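Local coordinates for nucleoporin nup120 (Schizosaccharomyces pombe, PDB 4GQ2), which serves as a structural component of the nuclear pore complex, in which nucleoporins both build the scaffold and can act as docking partners for transport factors, at residues H106-V111 and V137-R142; W76-N81 and D114-S119; W729-F734 and F803-T808; D683-K688 and S797-I802. All coordinates share one frame; numbering follows the deposited sequence.

How the contacts relate
Contacts 1 and 2 lie in the beta-propeller domain, contacts 3 and 4 in the helical part; across that divide the centres of contacts 2 and 4 are about 36 Å apart. Contacts 1 and 2 touch, and both reach the four-stranded sheet of 115-121 and 138-143, contact 2 from strand 73-79 and contact 1 from the loop after strand 101-106. Contact 1 is largely buried and contact 2 partly so; aromatic rings carry both. Contacts 3 and 4 share helix 790-803, and Val732 also touches Leu686 of helix 672-703. Contact 4 is a wholly buried aliphatic seam, whereas contact 3 runs from buried Val732 to an exposed, poorly ordered arginine just beyond the helix end.

Contact 1: H106-V111 and V137-R142; sequences HFPSNV and VLYYIR
The loop 106-111 passes beside strand 138-143 without pairing with it, the nearest alpha carbons being CA of Phe107 and CA of Tyr139 at 9.7 Å, so side chains alone bridge the gap. Phe107 brings its ring edge over a face of Tyr139 in a T-shaped stack, with planes at 75° and centroids 5.2 Å apart. Within this ring pair the closest atoms are Phe107 CE2 and Tyr139 CD2, at 3.6 Å. Tyr139 has CG anti to its own carbonyl carbon (chi1 -63°), which sends the ring across toward the loop, where OH ends 3.4 Å from CD of Pro108. Val137 CG1 lies over the other face of this ring, toward its rim, as does Val111 CG2 over a face of the Phe107 ring. Farther along the strand, Ile141 CD1 meets Phe107 CZ at 4.0 Å. With an alanine in place of Tyr139, the Phe107 edge would probably lose the face it rests on, and a gap would open beside Pro108. Thr133 of the adjacent strand 126-133 touches both aromatic residues. This is the packing of a link between blades in a beta-propeller: the chain leaves one sheet at strand 101-106 and seals itself against the next.

Contact 2: W76-N81 and D114-S119; sequences WSIFQN and DGVAFS
Trp76, Val116 and Phe118 account for most of the surface buried between strands 76-79 and 115-119, which run nearly antiparallel (164°) but 9.2 Å apart, as members of different propeller sheets facing each other. Val116 comes over the indole: its CB lies 3.8 Å from the centroid of the six-membered ring of Trp76, only 10° off the normal, a well-centred CH-pi contact. Its CG2 also reaches CG2 of Ile78, at 4.0 Å. Two residues on, Phe118 points the same way as Val116 and meets the pyrrole end of the indole, CE1 lying 3.3 Å from Trp76 CD1. The two rings are slid apart and barely overlap. Trp76 holds CG between its backbone N and carbonyl carbon (chi1 59°), carrying the indole out to both partners. A serine at Trp76 would probably leave Val116 without its aromatic cover and remove one neighbour from the Phe118 ring. The chemistry is wholly apolar, implying that dispersion and shape fit, rather than directional polar bonds, hold these sheets together here.

Contact 3: W729-F734 and F803-T808; sequences WRLVSF and FIRDDT
In the helical part of the chain, Leu731 and Val732 on helix 719-739 pack against the end of helix 790-803, where Phe803 and, just past it, Arg805 approach them. Val732 is the inner half of the contact: its CG2 lies 3.9 Å from CZ of Phe803, meeting the ring obliquely. The Phe803 ring reaches toward the helix while also meeting that of Phe689. Its carbonyl oxygen, at the helix end, accepts a hydrogen bond from Arg658. Outside this, Arg805 bends back at its third torsion and brings NH1 to 3.5 Å from CD1 of Leu731, which sits at the guanidinium edge. Arg805 is poorly ordered, so this approach is less certain than that of Val732 and Phe803. Its NH2 stands 5.9 Å from NH2 of Arg730, a like charge probably offset by the salt bridges that Arg730 makes to Asp811 and Glu727. The arrangement is that of a helix terminus packed against the flank of another helix, with the following loop at the rim.

Contact 4: D683-K688 and S797-I802; sequences DSILKK and SSLSAI
Ile685 and Leu686 meet Leu799 and Ile802 in plain helix-helix packing, with no ring or amide between them and therefore no aromatic faces or edges. The flat group close by is the Asp683 carboxylate, which Lys687 NZ approaches on the syn side of OD2, 21° out of plane; this salt bridge, 3.2 Å from NZ of Lys687 to OD2 of Asp683, spans one helical turn and stands apart from the interface. The seam joins helices 672-703 and 790-803 in the helical part of the chain, and the nearest alpha carbons of segments 683-688 and 797-802, CA of Leu686 and CA of Leu799, are 8.9 Å apart. The side chains of Ile685 and Leu799 cross at about a right angle. A chi1 of -58° in Ile685 leaves CG2 to face the partner helix, while the end of the longer branch leads away; Ile685 also touches Ile549 of helix 548-553. All four residues are buried. Leu735 of helix 719-739 touches both Leu686 and Ile802, adding a third helix to this core. Two methyl pairs close the seam: CG2 of Ile685 lies 4.1 Å from CD2 of Leu799, and, with the next residue, CD2 of Leu686 comes within 3.8 Å of CD1 of Ile802.

Contact 1: H106-V111 and V137-R142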
loop_
_atom_site.group_PDB
_atom_site.type_symbol
_atom_site.label_atom_id
_atom_site.label_comp_id
_atom_site.label_asym_id
_atom_site.label_seq_id
_atom_site.Cartn_x
_atom_site.Cartn_y
_atom_site.Cartn_z
ATOM N N HIS A 106 3.408 -20.415 -25.625
ATOM C CA HIS A 106 3.654 -19.769 -26.915
ATOM C C HIS A 106 3.302 -20.693 -28.035
ATOM O O HIS A 106 3.518 -21.910 -27.945
ATOM C CB HIS A 106 5.110 -19.347 -27.063
ATOM C CG HIS A 106 5.603 -18.449 -25.962
ATOM N ND1 HIS A 106 5.646 -17.107 -26.088
ATOM C CD2 HIS A 106 6.096 -18.744 -24.693
ATOM C CE1 HIS A 106 6.139 -16.570 -24.957
ATOM N NE2 HIS A 106 6.412 -17.574 -24.102
ATOM N N PHE A 107 2.759 -20.101 -29.099
ATOM C CA PHE A 107 2.304 -20.813 -30.284
ATOM C C PHE A 107 2.991 -20.235 -31.515
ATOM O O PHE A 107 3.422 -19.080 -31.485
ATOM C CB PHE A 107 0.789 -20.666 -30.428
ATOM C CG PHE A 107 0.004 -21.430 -29.404
ATOM C CD1 PHE A 107 -0.247 -20.885 -28.147
ATOM C CD2 PHE A 107 -0.493 -22.697 -29.697
ATOM C CE1 PHE A 107 -0.975 -21.592 -27.205
ATOM C CE2 PHE A 107 -1.221 -23.412 -28.754
ATOM C CZ PHE A 107 -1.462 -22.858 -27.508
ATOM N N PRO A 108 3.104 -21.036 -32.598
ATOM C CA PRO A 108 3.696 -20.552 -33.852
ATOM C C PRO A 108 2.722 -19.680 -34.632
ATOM O O PRO A 108 3.130 -18.958 -35.548
ATOM C CB PRO A 108 3.983 -21.840 -34.640
ATOM C CG PRO A 108 3.679 -22.981 -33.728
ATOM C CD PRO A 108 2.735 -22.460 -32.689
ATOM N N SER A 109 1.444 -19.766 -34.265
ATOM C CA SER A 109 0.379 -18.958 -34.852
ATOM C C SER A 109 -0.646 -18.593 -33.778
ATOM O O SER A 109 -0.809 -19.331 -32.805
ATOM C CB SER A 109 -0.293 -19.739 -35.979
ATOM O OG SER A 109 -1.577 -19.228 -36.266
ATOM N N ASN A 110 -1.337 -17.465 -33.965
ATOM C CA ASN A 110 -2.336 -16.982 -33.013
ATOM C C ASN A 110 -3.473 -17.971 -32.770
ATOM O O ASN A 110 -4.074 -18.468 -33.718
ATOM C CB ASN A 110 -2.924 -15.635 -33.471
ATOM C CG ASN A 110 -2.073 -14.441 -33.054
ATOM O OD1 ASN A 110 -1.443 -14.446 -31.998
ATOM N ND2 ASN A 110 -2.062 -13.404 -33.881
ATOM N N VAL A 111 -3.762 -18.257 -31.500
ATOM C CA VAL A 111 -4.956 -19.020 -31.154
ATOM C C VAL A 111 -6.163 -18.248 -31.683
ATOM O O VAL A 111 -6.233 -17.030 -31.545
ATOM C CB VAL A 111 -5.088 -19.239 -29.632
ATOM C CG1 VAL A 111 -6.318 -20.074 -29.316
ATOM C CG2 VAL A 111 -3.842 -19.914 -29.072
ATOM N N VAL A 137 -3.782 -25.754 -36.720
ATOM C CA VAL A 137 -3.257 -26.881 -35.946
ATOM C C VAL A 137 -4.072 -27.041 -34.654
ATOM O O VAL A 137 -4.353 -26.060 -33.974
ATOM C CB VAL A 137 -1.761 -26.691 -35.613
ATOM C CG1 VAL A 137 -1.222 -27.892 -34.856
ATOM C CG2 VAL A 137 -0.947 -26.479 -36.884
ATOM N N LEU A 138 -4.469 -28.271 -34.337
ATOM C CA LEU A 138 -5.160 -28.566 -33.083
ATOM C C LEU A 138 -4.163 -29.049 -32.033
ATOM O O LEU A 138 -3.423 -30.012 -32.252
ATOM C CB LEU A 138 -6.259 -29.616 -33.290
ATOM C CG LEU A 138 -6.833 -30.301 -32.039
ATOM C CD1 LEU A 138 -7.711 -29.369 -31.209
ATOM C CD2 LEU A 138 -7.615 -31.546 -32.420
ATOM N N TYR A 139 -4.151 -28.375 -30.888
ATOM C CA TYR A 139 -3.230 -28.724 -29.826
ATOM C C TYR A 139 -3.960 -29.318 -28.648
ATOM O O TYR A 139 -5.016 -28.831 -28.255
ATOM C CB TYR A 139 -2.432 -27.512 -29.387
ATOM C CG TYR A 139 -1.539 -26.933 -30.457
ATOM C CD1 TYR A 139 -0.245 -27.423 -30.654
ATOM C CD2 TYR A 139 -1.977 -25.878 -31.259
ATOM C CE1 TYR A 139 0.585 -26.883 -31.630
ATOM C CE2 TYR A 139 -1.151 -25.327 -32.231
ATOM C CZ TYR A 139 0.127 -25.830 -32.413
ATOM O OH TYR A 139 0.942 -25.281 -33.382
ATOM N N TYR A 140 -3.385 -30.380 -28.094
ATOM C CA TYR A 140 -3.982 -31.092 -26.976
ATOM C C TYR A 140 -3.025 -31.000 -25.788
ATOM O O TYR A 140 -2.046 -31.757 -25.702
ATOM C CB TYR A 140 -4.259 -32.545 -27.377
ATOM C CG TYR A 140 -4.929 -33.385 -26.318
ATOM C CD1 TYR A 140 -6.312 -33.379 -26.163
ATOM C CD2 TYR A 140 -4.183 -34.201 -25.481
ATOM C CE1 TYR A 140 -6.931 -34.162 -25.201
ATOM C CE2 TYR A 140 -4.788 -34.984 -24.511
ATOM C CZ TYR A 140 -6.156 -34.963 -24.373
ATOM O OH TYR A 140 -6.735 -35.751 -23.399
ATOM N N ILE A 141 -3.315 -30.057 -24.889
ATOM C CA ILE A 141 -2.407 -29.700 -23.795
ATOM C C ILE A 141 -2.876 -30.232 -22.445
ATOM O O ILE A 141 -3.989 -29.931 -21.999
ATOM C CB ILE A 141 -2.197 -28.170 -23.706
ATOM C CG1 ILE A 141 -1.597 -27.628 -25.006
ATOM C CG2 ILE A 141 -1.286 -27.813 -22.536
ATOM C CD1 ILE A 141 -1.820 -26.141 -25.205
ATOM N N ARG A 142 -2.022 -31.026 -21.804
ATOM C CA ARG A 142 -2.297 -31.549 -20.466
ATOM C C ARG A 142 -1.688 -30.647 -19.393
ATOM O O ARG A 142 -0.486 -30.391 -19.400
ATOM C CB ARG A 142 -1.756 -32.969 -20.307
ATOM C CG ARG A 142 -2.666 -34.077 -20.813
ATOM C CD ARG A 142 -2.232 -35.401 -20.200
ATOM N NE ARG A 142 -2.616 -36.576 -20.983
ATOM C CZ ARG A 142 -1.962 -37.020 -22.055
ATOM N NH1 ARG A 142 -0.892 -36.379 -22.513
ATOM N NH2 ARG A 142 -2.388 -38.105 -22.680
#

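Contact 2: W76-N81 and D114-S119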
loop_
_atom_site.group_PDB
_atom_site.type_symbol
_atom_site.label_atom_id
_atom_site.label_comp_id
_atom_site.label_asym_id
_atom_site.label_seq_id
_atom_site.Cartn_x
_atom_site.Cartn_y
_atom_site.Cartn_z
ATOM N N TRP A 76 -8.044 -18.198 -18.504
ATOM C CA TRP A 76 -7.219 -18.181 -19.704
ATOM C C TRP A 76 -7.444 -16.927 -20.474
ATOM O O TRP A 76 -8.539 -16.366 -20.466
ATOM C CB TRP A 76 -7.502 -19.388 -20.590
ATOM C CG TRP A 76 -8.934 -19.503 -21.067
ATOM C CD1 TRP A 76 -9.992 -20.134 -20.422
ATOM C CD2 TRP A 76 -9.508 -18.994 -22.322
ATOM N NE1 TRP A 76 -11.145 -20.050 -21.164
ATOM C CE2 TRP A 76 -10.928 -19.383 -22.312
ATOM C CE3 TRP A 76 -9.012 -18.287 -23.410
ATOM C CZ2 TRP A 76 -11.793 -19.057 -23.357
ATOM C CZ3 TRP A 76 -9.893 -17.967 -24.466
ATOM C CH2 TRP A 76 -11.248 -18.340 -24.436
ATOM N N SER A 77 -6.394 -16.466 -21.140
ATOM C CA SER A 77 -6.491 -15.305 -22.010
ATOM C C SER A 77 -5.598 -15.570 -23.216
ATOM O O SER A 77 -4.608 -16.306 -23.113
ATOM C CB SER A 77 -6.048 -14.036 -21.265
ATOM O OG SER A 77 -6.758 -13.878 -20.038
ATOM N N ILE A 78 -5.955 -14.990 -24.357
ATOM C CA ILE A 78 -5.141 -15.115 -25.565
ATOM C C ILE A 78 -4.818 -13.750 -26.175
ATOM O O ILE A 78 -5.663 -12.857 -26.207
ATOM C CB ILE A 78 -5.766 -16.072 -26.611
ATOM C CG1 ILE A 78 -7.187 -15.629 -27.008
ATOM C CG2 ILE A 78 -5.736 -17.511 -26.103
ATOM C CD1 ILE A 78 -7.813 -16.495 -28.089
ATOM N N PHE A 79 -3.587 -13.609 -26.659
ATOM C CA PHE A 79 -3.053 -12.317 -27.097
ATOM C C PHE A 79 -2.475 -12.385 -28.514
ATOM O O PHE A 79 -2.134 -13.458 -29.008
ATOM C CB PHE A 79 -1.992 -11.820 -26.097
ATOM C CG PHE A 79 -2.487 -11.742 -24.674
ATOM C CD1 PHE A 79 -2.449 -12.860 -23.846
ATOM C CD2 PHE A 79 -3.009 -10.555 -24.168
ATOM C CE1 PHE A 79 -2.918 -12.792 -22.537
ATOM C CE2 PHE A 79 -3.473 -10.481 -22.859
ATOM C CZ PHE A 79 -3.428 -11.603 -22.045
ATOM N N GLN A 80 -2.369 -11.234 -29.164
ATOM C CA GLN A 80 -1.851 -11.170 -30.526
ATOM C C GLN A 80 -0.328 -11.321 -30.615
ATOM O O GLN A 80 0.258 -11.136 -31.679
ATOM C CB GLN A 80 -2.336 -9.899 -31.226
ATOM C CG GLN A 80 -3.781 -9.989 -31.690
ATOM C CD GLN A 80 -4.253 -8.746 -32.416
ATOM O OE1 GLN A 80 -4.134 -7.628 -31.908
ATOM N NE2 GLN A 80 -4.806 -8.938 -33.606
ATOM N N ASN A 81 0.305 -11.671 -29.500
ATOM C CA ASN A 81 1.712 -12.045 -29.511
ATOM C C ASN A 81 1.882 -13.569 -29.510
ATOM O O ASN A 81 2.918 -14.088 -29.092
ATOM C CB ASN A 81 2.468 -11.388 -28.349
ATOM C CG ASN A 81 2.011 -11.884 -26.984
ATOM O OD1 ASN A 81 1.061 -12.660 -26.869
ATOM N ND2 ASN A 81 2.692 -11.433 -25.939
ATOM N N ASP A 114 -12.598 -18.033 -29.825
ATOM C CA ASP A 114 -13.407 -19.226 -29.549
ATOM C C ASP A 114 -12.605 -20.501 -29.797
ATOM O O ASP A 114 -13.180 -21.580 -29.961
ATOM C CB ASP A 114 -14.689 -19.231 -30.390
ATOM C CG ASP A 114 -15.468 -17.945 -30.260
ATOM O OD1 ASP A 114 -16.103 -17.739 -29.213
ATOM O OD2 ASP A 114 -15.443 -17.135 -31.204
ATOM N N GLY A 115 -11.279 -20.363 -29.814
ATOM C CA GLY A 115 -10.379 -21.470 -30.108
ATOM C C GLY A 115 -9.736 -22.139 -28.907
ATOM O O GLY A 115 -8.729 -22.825 -29.057
ATOM N N VAL A 116 -10.320 -21.954 -27.722
ATOM C CA VAL A 116 -9.813 -22.582 -26.502
ATOM C C VAL A 116 -10.958 -23.312 -25.801
ATOM O O VAL A 116 -12.002 -22.729 -25.530
ATOM C CB VAL A 116 -9.177 -21.548 -25.536
ATOM C CG1 VAL A 116 -8.611 -22.238 -24.303
ATOM C CG2 VAL A 116 -8.082 -20.740 -26.223
ATOM N N ALA A 117 -10.754 -24.592 -25.513
ATOM C CA ALA A 117 -11.769 -25.407 -24.872
ATOM C C ALA A 117 -11.121 -26.288 -23.818
ATOM O O ALA A 117 -10.013 -26.790 -24.011
ATOM C CB ALA A 117 -12.501 -26.252 -25.907
ATOM N N PHE A 118 -11.823 -26.477 -22.710
ATOM C CA PHE A 118 -11.294 -27.207 -21.568
ATOM C C PHE A 118 -12.074 -28.489 -21.298
ATOM O O PHE A 118 -13.272 -28.576 -21.585
ATOM C CB PHE A 118 -11.362 -26.326 -20.323
ATOM C CG PHE A 118 -10.251 -25.321 -20.214
ATOM C CD1 PHE A 118 -10.212 -24.205 -21.042
ATOM C CD2 PHE A 118 -9.258 -25.472 -19.249
ATOM C CE1 PHE A 118 -9.189 -23.276 -20.926
ATOM C CE2 PHE A 118 -8.234 -24.542 -19.126
ATOM C CZ PHE A 118 -8.201 -23.444 -19.969
ATOM N N SER A 119 -11.385 -29.476 -20.736
ATOM C CA SER A 119 -12.026 -30.690 -20.236
ATOM C C SER A 119 -11.221 -31.271 -19.075
ATOM O O SER A 119 -10.010 -31.065 -18.983
ATOM C CB SER A 119 -12.179 -31.725 -21.351
ATOM O OG SER A 119 -13.095 -32.738 -20.968
#

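Contact 3: W729-F734 and F803-T808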
loop_
_atom_site.group_PDB
_atom_site.type_symbol
_atom_site.label_atom_id
_atom_site.label_comp_id
_atom_site.label_asym_id
_atom_site.label_seq_id
_atom_site.Cartn_x
_atom_site.Cartn_y
_atom_site.Cartn_z
ATOM N N TRP A 729 -12.374 5.986 13.103
ATOM C CA TRP A 729 -11.439 6.677 12.226
ATOM C C TRP A 729 -10.082 6.067 12.322
ATOM O O TRP A 729 -9.453 5.797 11.300
ATOM C CB TRP A 729 -11.363 8.168 12.538
ATOM C CG TRP A 729 -10.582 8.903 11.485
ATOM C CD1 TRP A 729 -11.066 9.454 10.300
ATOM C CD2 TRP A 729 -9.130 9.149 11.462
ATOM N NE1 TRP A 729 -10.042 10.020 9.567
ATOM C CE2 TRP A 729 -8.854 9.868 10.203
ATOM C CE3 TRP A 729 -8.067 8.847 12.318
ATOM C CZ2 TRP A 729 -7.564 10.263 9.842
ATOM C CZ3 TRP A 729 -6.772 9.255 11.947
ATOM C CH2 TRP A 729 -6.531 9.944 10.737
ATOM N N ARG A 730 -9.630 5.831 13.552
ATOM C CA ARG A 730 -8.302 5.285 13.800
ATOM C C ARG A 730 -8.105 3.962 13.090
ATOM O O ARG A 730 -7.149 3.806 12.345
ATOM C CB ARG A 730 -8.047 5.109 15.299
ATOM C CG ARG A 730 -6.649 4.612 15.607
ATOM C CD ARG A 730 -6.386 4.577 17.101
ATOM N NE ARG A 730 -6.836 3.311 17.643
ATOM C CZ ARG A 730 -6.050 2.313 18.022
ATOM N NH1 ARG A 730 -4.733 2.412 17.972
ATOM N NH2 ARG A 730 -6.612 1.212 18.477
ATOM N N LEU A 731 -9.015 3.019 13.323
ATOM C CA LEU A 731 -8.859 1.664 12.812
ATOM C C LEU A 731 -8.966 1.639 11.309
ATOM O O LEU A 731 -8.207 0.947 10.635
ATOM C CB LEU A 731 -9.888 0.722 13.437
ATOM C CG LEU A 731 -9.727 0.484 14.944
ATOM C CD1 LEU A 731 -10.610 -0.668 15.389
ATOM C CD2 LEU A 731 -8.274 0.194 15.298
ATOM N N VAL A 732 -9.901 2.422 10.790
ATOM C CA VAL A 732 -10.089 2.548 9.355
ATOM C C VAL A 732 -8.853 3.158 8.672
ATOM O O VAL A 732 -8.338 2.593 7.705
ATOM C CB VAL A 732 -11.395 3.320 9.048
ATOM C CG1 VAL A 732 -11.432 3.792 7.607
ATOM C CG2 VAL A 732 -12.605 2.436 9.358
ATOM N N SER A 733 -8.365 4.282 9.194
ATOM C CA SER A 733 -7.193 4.963 8.627
ATOM C C SER A 733 -5.936 4.120 8.766
ATOM O O SER A 733 -5.102 4.100 7.871
ATOM C CB SER A 733 -6.988 6.348 9.257
ATOM O OG SER A 733 -8.146 7.157 9.084
ATOM N N PHE A 734 -5.811 3.418 9.887
ATOM C CA PHE A 734 -4.753 2.431 10.062
ATOM C C PHE A 734 -4.740 1.400 8.921
ATOM O O PHE A 734 -3.727 1.229 8.228
ATOM C CB PHE A 734 -4.886 1.774 11.437
ATOM C CG PHE A 734 -4.103 0.507 11.596
ATOM C CD1 PHE A 734 -2.725 0.540 11.749
ATOM C CD2 PHE A 734 -4.759 -0.728 11.647
ATOM C CE1 PHE A 734 -2.003 -0.635 11.918
ATOM C CE2 PHE A 734 -4.045 -1.904 11.809
ATOM C CZ PHE A 734 -2.663 -1.858 11.941
ATOM N N PHE A 803 -15.336 -3.013 13.479
ATOM C CA PHE A 803 -16.349 -2.191 14.142
ATOM C C PHE A 803 -16.985 -2.746 15.419
ATOM O O PHE A 803 -17.496 -1.967 16.224
ATOM C CB PHE A 803 -17.440 -1.777 13.153
ATOM C CG PHE A 803 -16.941 -0.911 12.031
ATOM C CD1 PHE A 803 -16.638 0.434 12.248
ATOM C CD2 PHE A 803 -16.780 -1.437 10.754
ATOM C CE1 PHE A 803 -16.185 1.232 11.213
ATOM C CE2 PHE A 803 -16.315 -0.644 9.715
ATOM C CZ PHE A 803 -16.023 0.692 9.944
ATOM N N ILE A 804 -16.993 -4.063 15.606
ATOM C CA ILE A 804 -17.693 -4.613 16.774
ATOM C C ILE A 804 -16.764 -4.662 17.976
ATOM O O ILE A 804 -15.765 -5.379 17.980
ATOM C CB ILE A 804 -18.498 -5.916 16.488
ATOM C CG1 ILE A 804 -17.597 -7.150 16.341
ATOM C CG2 ILE A 804 -19.429 -5.720 15.288
ATOM C CD1 ILE A 804 -17.574 -8.047 17.564
ATOM N N ARG A 805 -17.110 -3.866 18.984
ATOM C CA ARG A 805 -16.182 -3.481 20.047
ATOM C C ARG A 805 -16.662 -3.865 21.447
ATOM O O ARG A 805 -17.838 -4.185 21.647
ATOM C CB ARG A 805 -15.943 -1.967 19.996
ATOM C CG ARG A 805 -15.735 -1.397 18.598
ATOM C CD ARG A 805 -15.331 0.069 18.632
ATOM N NE ARG A 805 -14.257 0.289 19.595
ATOM C CZ ARG A 805 -12.984 -0.035 19.393
ATOM N NH1 ARG A 805 -12.598 -0.585 18.247
ATOM N NH2 ARG A 805 -12.092 0.198 20.344
ATOM N N ASP A 806 -15.733 -3.824 22.407
ATOM C CA ASP A 806 -16.007 -4.070 23.834
ATOM C C ASP A 806 -14.760 -3.845 24.704
ATOM O O ASP A 806 -13.642 -3.745 24.188
ATOM C CB ASP A 806 -16.581 -5.479 24.065
ATOM C CG ASP A 806 -15.839 -6.552 23.285
ATOM O OD1 ASP A 806 -14.666 -6.825 23.612
ATOM O OD2 ASP A 806 -16.434 -7.124 22.349
ATOM N N ASP A 807 -14.968 -3.765 26.020
ATOM C CA ASP A 807 -13.883 -3.584 26.996
ATOM C C ASP A 807 -12.889 -4.747 26.948
ATOM O O ASP A 807 -11.671 -4.548 26.994
ATOM C CB ASP A 807 -14.442 -3.472 28.426
ATOM C CG ASP A 807 -15.792 -2.762 28.491
ATOM O OD1 ASP A 807 -15.889 -1.595 28.052
ATOM O OD2 ASP A 807 -16.756 -3.373 29.004
ATOM N N THR A 808 -13.438 -5.955 26.844
ATOM C CA THR A 808 -12.684 -7.207 26.940
ATOM C C THR A 808 -11.719 -7.470 25.780
ATOM O O THR A 808 -10.679 -8.103 25.972
ATOM C CB THR A 808 -13.626 -8.426 27.145
ATOM O OG1 THR A 808 -13.043 -9.599 26.566
ATOM C CG2 THR A 808 -15.001 -8.194 26.509
#

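Contact 4: D683-K688 and S797-I802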
loop_
_atom_site.group_PDB
_atom_site.type_symbol
_atom_site.label_atom_id
_atom_site.label_comp_id
_atom_site.label_asym_id
_atom_site.label_seq_id
_atom_site.Cartn_x
_atom_site.Cartn_y
_atom_site.Cartn_z
ATOM N N ASP A 683 -10.166 -2.018 0.732
ATOM C CA ASP A 683 -9.604 -0.702 0.445
ATOM C C ASP A 683 -10.719 0.232 -0.029
ATOM O O ASP A 683 -10.842 1.372 0.428
ATOM C CB ASP A 683 -8.509 -0.827 -0.624
ATOM C CG ASP A 683 -7.937 0.513 -1.040
ATOM O OD1 ASP A 683 -7.065 1.036 -0.325
ATOM O OD2 ASP A 683 -8.355 1.044 -2.089
ATOM N N SER A 684 -11.543 -0.283 -0.937
ATOM C CA SER A 684 -12.635 0.476 -1.523
ATOM C C SER A 684 -13.735 0.804 -0.494
ATOM O O SER A 684 -14.257 1.911 -0.470
ATOM C CB SER A 684 -13.187 -0.283 -2.731
ATOM O OG SER A 684 -14.349 0.340 -3.217
ATOM N N ILE A 685 -14.073 -0.157 0.360
ATOM C CA ILE A 685 -15.052 0.069 1.428
ATOM C C ILE A 685 -14.513 1.031 2.495
ATOM O O ILE A 685 -15.208 1.966 2.909
ATOM C CB ILE A 685 -15.515 -1.257 2.086
ATOM C CG1 ILE A 685 -16.136 -2.208 1.054
ATOM C CG2 ILE A 685 -16.508 -0.989 3.209
ATOM C CD1 ILE A 685 -17.070 -1.539 0.077
ATOM N N LEU A 686 -13.271 0.806 2.919
ATOM C CA LEU A 686 -12.638 1.621 3.963
ATOM C C LEU A 686 -12.495 3.099 3.619
ATOM O O LEU A 686 -12.548 3.934 4.510
ATOM C CB LEU A 686 -11.285 1.038 4.377
ATOM C CG LEU A 686 -11.301 -0.326 5.079
ATOM C CD1 LEU A 686 -9.899 -0.871 5.174
ATOM C CD2 LEU A 686 -11.927 -0.272 6.460
ATOM N N LYS A 687 -12.377 3.399 2.357
ATOM C CA LYS A 687 -12.295 4.756 1.933
ATOM C C LYS A 687 -13.593 5.477 2.106
ATOM O O LYS A 687 -13.623 6.597 2.468
ATOM C CB LYS A 687 -11.901 4.825 0.489
ATOM C CG LYS A 687 -10.436 4.950 0.260
ATOM C CD LYS A 687 -10.139 4.573 -1.157
ATOM C CE LYS A 687 -8.838 5.162 -1.605
ATOM N NZ LYS A 687 -8.105 4.195 -2.440
ATOM N N LYS A 688 -14.674 4.807 1.820
ATOM C CA LYS A 688 -16.012 5.351 2.025
ATOM C C LYS A 688 -16.324 5.466 3.516
ATOM O O LYS A 688 -16.864 6.470 3.960
ATOM C CB LYS A 688 -17.059 4.542 1.259
ATOM C CG LYS A 688 -16.730 4.415 -0.222
ATOM C CD LYS A 688 -17.934 4.017 -1.060
ATOM C CE LYS A 688 -17.636 4.100 -2.552
ATOM N NZ LYS A 688 -16.922 2.880 -3.025
ATOM N N SER A 797 -16.546 -10.486 7.652
ATOM C CA SER A 797 -15.851 -10.804 8.902
ATOM C C SER A 797 -14.813 -9.744 9.259
ATOM O O SER A 797 -14.745 -9.306 10.412
ATOM C CB SER A 797 -15.190 -12.181 8.825
ATOM O OG SER A 797 -16.141 -13.170 8.475
ATOM N N SER A 798 -14.016 -9.341 8.261
ATOM C CA SER A 798 -13.002 -8.289 8.427
ATOM C C SER A 798 -13.629 -6.993 8.901
ATOM O O SER A 798 -13.124 -6.365 9.829
ATOM C CB SER A 798 -12.250 -8.045 7.120
ATOM O OG SER A 798 -11.639 -9.235 6.655
ATOM N N LEU A 799 -14.734 -6.603 8.265
ATOM C CA LEU A 799 -15.480 -5.411 8.676
ATOM C C LEU A 799 -15.992 -5.536 10.107
ATOM O O LEU A 799 -15.916 -4.583 10.879
ATOM C CB LEU A 799 -16.644 -5.117 7.716
ATOM C CG LEU A 799 -16.251 -4.726 6.290
ATOM C CD1 LEU A 799 -17.487 -4.482 5.444
ATOM C CD2 LEU A 799 -15.337 -3.505 6.274
ATOM N N SER A 800 -16.499 -6.717 10.454
ATOM C CA SER A 800 -16.957 -6.993 11.813
ATOM C C SER A 800 -15.828 -6.792 12.818
ATOM O O SER A 800 -16.012 -6.119 13.831
ATOM C CB SER A 800 -17.525 -8.411 11.920
ATOM O OG SER A 800 -18.026 -8.657 13.221
ATOM N N ALA A 801 -14.654 -7.346 12.518
ATOM C CA ALA A 801 -13.479 -7.183 13.381
ATOM C C ALA A 801 -13.078 -5.721 13.571
ATOM O O ALA A 801 -12.442 -5.367 14.571
ATOM C CB ALA A 801 -12.305 -7.983 12.843
ATOM N N ILE A 802 -13.447 -4.877 12.613
ATOM C CA ILE A 802 -13.094 -3.463 12.664
ATOM C C ILE A 802 -14.045 -2.711 13.580
ATOM O O ILE A 802 -13.614 -1.867 14.362
ATOM C CB ILE A 802 -13.094 -2.808 11.256
ATOM C CG1 ILE A 802 -12.001 -3.420 10.376
ATOM C CG2 ILE A 802 -12.909 -1.297 11.359
ATOM C CD1 ILE A 802 -12.193 -3.188 8.887
#